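Hemolysin (Streptococcus suis, PDB 3HVN) probably lyses host cells by binding cholesterol-containing membranes, changing shape and assembling into oligomeric transmembrane pores. Local coordinates at residues F74-R78 / Y416-E422. The protein carries 1 engineered substitution. Sequence-based numbering, arbitrary orientation.
Sequences FVVLR and YNEAGEE
Y416 lies against F74, V76 and R78 where the β-hairpin turn joining strands 404-416 and 422-437 of the C-terminal β-sandwich domain meets the long strand 73-88, a worked example of how an elongated, strand-rich cytolysin joins domains: Y416, the largest contributor, spans the junction, and R78-E422 adds a charged link. The apolar part comes first. The tyrosine ring presents its edge to F74, the CE2 atoms of Y416 and F74 lying 3.8 Å apart and each near the plane of the other ring, so the two meet edge to edge. Both methyls of V76 reach the same tyrosine, CG2 lying 3.9 Å from CE2 of Y416 and CG1 3.6 Å from its OH. Strands 66-70 and 376-401 pair with 73-88 by backbone hydrogen bonds, while T65 also touches Y416 and R78.

The polar part centres on NH2 of R78. The R78 side chain, extended from CG to NE, carries its guanidinium to the end of the ring, the two planes 70° apart. NH2 of R78 makes a salt bridge of 3.2 Å to OE2 of E422. That same NH2 donates to OH of Y416 at 2.9 Å, nearly straight at 165° and 9° out of the guanidinium plane.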
ATOM      1  N   PHE A  74     -13.888   5.413  21.544  1.00114.81           N
ATOM      2  CA  PHE A  74     -14.551   4.195  21.095  1.00107.36           C
ATOM      3  C   PHE A  74     -13.870   3.628  19.854  1.00109.13           C
ATOM      4  O   PHE A  74     -13.811   4.283  18.811  1.00117.41           O
ATOM      5  CB  PHE A  74     -16.033   4.456  20.819  1.00100.65           C
ATOM      6  CG  PHE A  74     -16.832   3.209  20.567  1.00108.58           C
ATOM      7  CD1 PHE A  74     -16.994   2.262  21.564  1.00119.92           C
ATOM      8  CD2 PHE A  74     -17.426   2.985  19.337  1.00115.09           C
ATOM      9  CE1 PHE A  74     -17.727   1.112  21.338  1.00126.06           C
ATOM     10  CE2 PHE A  74     -18.163   1.838  19.105  1.00118.89           C
ATOM     11  CZ  PHE A  74     -18.313   0.901  20.107  1.00123.31           C
ATOM     12  N   VAL A  75     -13.352   2.411  19.980  1.00109.60           N
ATOM     13  CA  VAL A  75     -12.651   1.750  18.886  1.00115.39           C
ATOM     14  C   VAL A  75     -13.560   0.777  18.142  1.00118.97           C
ATOM     15  O   VAL A  75     -13.905  -0.287  18.657  1.00122.25           O
ATOM     16  CB  VAL A  75     -11.409   0.990  19.390  1.00122.72           C
ATOM     17  CG1 VAL A  75     -10.798   0.166  18.267  1.00123.84           C
ATOM     18  CG2 VAL A  75     -10.390   1.961  19.965  1.00125.09           C
ATOM     19  N   VAL A  76     -13.948   1.156  16.929  1.00112.72           N
ATOM     20  CA  VAL A  76     -14.747   0.296  16.069  1.00112.29           C
ATOM     21  C   VAL A  76     -13.835  -0.525  15.167  1.00117.23           C
ATOM     22  O   VAL A  76     -13.234   0.003  14.231  1.00131.10           O
ATOM     23  CB  VAL A  76     -15.714   1.113  15.193  1.00114.70           C
ATOM     24  CG1 VAL A  76     -16.449   0.203  14.221  1.00113.44           C
ATOM     25  CG2 VAL A  76     -16.697   1.881  16.061  1.00116.51           C
ATOM     26  N   LEU A  77     -13.732  -1.816  15.460  1.00106.69           N
ATOM     27  CA  LEU A  77     -12.887  -2.712  14.684  1.00106.02           C
ATOM     28  C   LEU A  77     -13.714  -3.488  13.662  1.00115.58           C
ATOM     29  O   LEU A  77     -14.560  -4.310  14.023  1.00120.09           O
ATOM     30  CB  LEU A  77     -12.134  -3.672  15.609  1.00 89.40           C
ATOM     31  CG  LEU A  77     -11.014  -4.517  14.993  1.00 91.94           C
ATOM     32  CD1 LEU A  77     -10.031  -4.970  16.061  1.00 78.90           C
ATOM     33  CD2 LEU A  77     -11.575  -5.711  14.233  1.00107.88           C
ATOM     34  N   ARG A  78     -13.460  -3.212  12.386  1.00118.43           N
ATOM     35  CA  ARG A  78     -14.150  -3.885  11.293  1.00119.94           C
ATOM     36  C   ARG A  78     -13.155  -4.530  10.335  1.00113.75           C
ATOM     37  O   ARG A  78     -12.443  -3.837   9.608  1.00110.27           O
ATOM     38  CB  ARG A  78     -15.034  -2.900  10.524  1.00119.38           C
ATOM     39  CG  ARG A  78     -16.101  -2.218  11.362  1.00131.92           C
ATOM     40  CD  ARG A  78     -16.984  -1.333  10.496  1.00137.90           C
ATOM     41  NE  ARG A  78     -17.969  -0.596  11.280  1.00150.56           N
ATOM     42  CZ  ARG A  78     -18.882   0.216  10.757  1.00160.19           C
ATOM     43  NH1 ARG A  78     -18.939   0.394   9.444  1.00165.02           N
ATOM     44  NH2 ARG A  78     -19.741   0.850  11.544  1.00162.45           N
ATOM     45  N   TYR A 416     -22.033  -3.443  19.536  1.00155.07           N
ATOM     46  CA  TYR A 416     -21.596  -4.387  18.514  1.00164.26           C
ATOM     47  C   TYR A 416     -21.628  -5.826  19.014  1.00177.20           C
ATOM     48  O   TYR A 416     -20.605  -6.375  19.422  1.00179.81           O
ATOM     49  CB  TYR A 416     -20.192  -4.038  18.017  1.00162.36           C
ATOM     50  CG  TYR A 416     -20.156  -2.889  17.037  1.00158.54           C
ATOM     51  CD1 TYR A 416     -20.625  -3.044  15.739  1.00153.95           C
ATOM     52  CD2 TYR A 416     -19.649  -1.650  17.406  1.00158.18           C
ATOM     53  CE1 TYR A 416     -20.595  -1.998  14.839  1.00152.24           C
ATOM     54  CE2 TYR A 416     -19.613  -0.598  16.511  1.00156.37           C
ATOM     55  CZ  TYR A 416     -20.088  -0.778  15.229  1.00153.50           C
ATOM     56  OH  TYR A 416     -20.055   0.267  14.334  1.00153.97           O
ATOM     57  N   ASN A 417     -22.811  -6.432  18.979  1.00187.71           N
ATOM     58  CA  ASN A 417     -22.962  -7.829  19.362  1.00203.28           C
ATOM     59  C   ASN A 417     -22.427  -8.756  18.276  1.00207.57           C
ATOM     60  O   ASN A 417     -21.733  -8.316  17.360  1.00211.70           O
ATOM     61  CB  ASN A 417     -24.427  -8.151  19.656  1.00215.64           C
ATOM     62  CG  ASN A 417     -24.963  -7.383  20.849  1.00225.45           C
ATOM     63  OD1 ASN A 417     -24.213  -6.720  21.564  1.00226.14           O
ATOM     64  ND2 ASN A 417     -26.270  -7.473  21.071  1.00231.32           N
ATOM     65  N   GLU A 418     -22.753 -10.040  18.381  1.00206.10           N
ATOM     66  CA  GLU A 418     -22.298 -11.022  17.403  1.00198.88           C
ATOM     67  C   GLU A 418     -22.838 -10.711  16.010  1.00184.53           C
ATOM     68  O   GLU A 418     -23.708  -9.854  15.850  1.00171.06           O
ATOM     69  CB  GLU A 418     -22.696 -12.435  17.834  1.00199.80           C
ATOM     70  CG  GLU A 418     -22.049 -12.882  19.136  1.00202.25           C
ATOM     71  CD  GLU A 418     -22.462 -14.281  19.544  1.00210.87           C
ATOM     72  OE1 GLU A 418     -23.390 -14.834  18.918  1.00211.46           O
ATOM     73  OE2 GLU A 418     -21.859 -14.825  20.493  1.00215.28           O
ATOM     74  N   ALA A 419     -22.309 -11.409  15.009  1.00180.63           N
ATOM     75  CA  ALA A 419     -22.683 -11.185  13.614  1.00175.52           C
ATOM     76  C   ALA A 419     -22.167  -9.842  13.101  1.00173.41           C
ATOM     77  O   ALA A 419     -22.362  -9.495  11.935  1.00169.00           O
ATOM     78  CB  ALA A 419     -24.194 -11.287  13.435  1.00172.69           C
ATOM     79  N   GLY A 420     -21.508  -9.093  13.978  1.00174.00           N
ATOM     80  CA  GLY A 420     -20.929  -7.811  13.614  1.00165.71           C
ATOM     81  C   GLY A 420     -21.961  -6.791  13.176  1.00151.17           C
ATOM     82  O   GLY A 420     -21.655  -5.877  12.410  1.00154.19           O
ATOM     83  N   GLU A 421     -23.186  -6.943  13.666  1.00133.90           N
ATOM     84  CA  GLU A 421     -24.269  -6.035  13.309  1.00136.91           C
ATOM     85  C   GLU A 421     -24.497  -4.999  14.406  1.00148.66           C
ATOM     86  O   GLU A 421     -24.480  -5.324  15.594  1.00163.37           O
ATOM     87  CB  GLU A 421     -25.554  -6.819  13.036  1.00143.07           C
ATOM     88  CG  GLU A 421     -26.674  -5.991  12.430  1.00149.27           C
ATOM     89  CD  GLU A 421     -27.813  -6.848  11.911  1.00157.98           C
ATOM     90  OE1 GLU A 421     -27.642  -8.082  11.836  1.00159.07           O
ATOM     91  OE2 GLU A 421     -28.877  -6.286  11.576  1.00160.74           O
ATOM     92  N   GLU A 422     -24.709  -3.751  14.000  1.00137.97           N
ATOM     93  CA  GLU A 422     -24.902  -2.655  14.946  1.00122.20           C
ATOM     94  C   GLU A 422     -26.155  -2.837  15.795  1.00127.10           C
ATOM     95  O   GLU A 422     -27.175  -3.333  15.316  1.00129.93           O
ATOM     96  CB  GLU A 422     -24.967  -1.314  14.212  1.00109.34           C
ATOM     97  CG  GLU A 422     -23.644  -0.859  13.622  1.00112.54           C
ATOM     98  CD  GLU A 422     -23.719   0.540  13.043  1.00106.82           C
ATOM     99  OE1 GLU A 422     -24.845   1.030  12.812  1.00 94.00           O
ATOM    100  OE2 GLU A 422     -22.653   1.151  12.819  1.00110.41           O
TER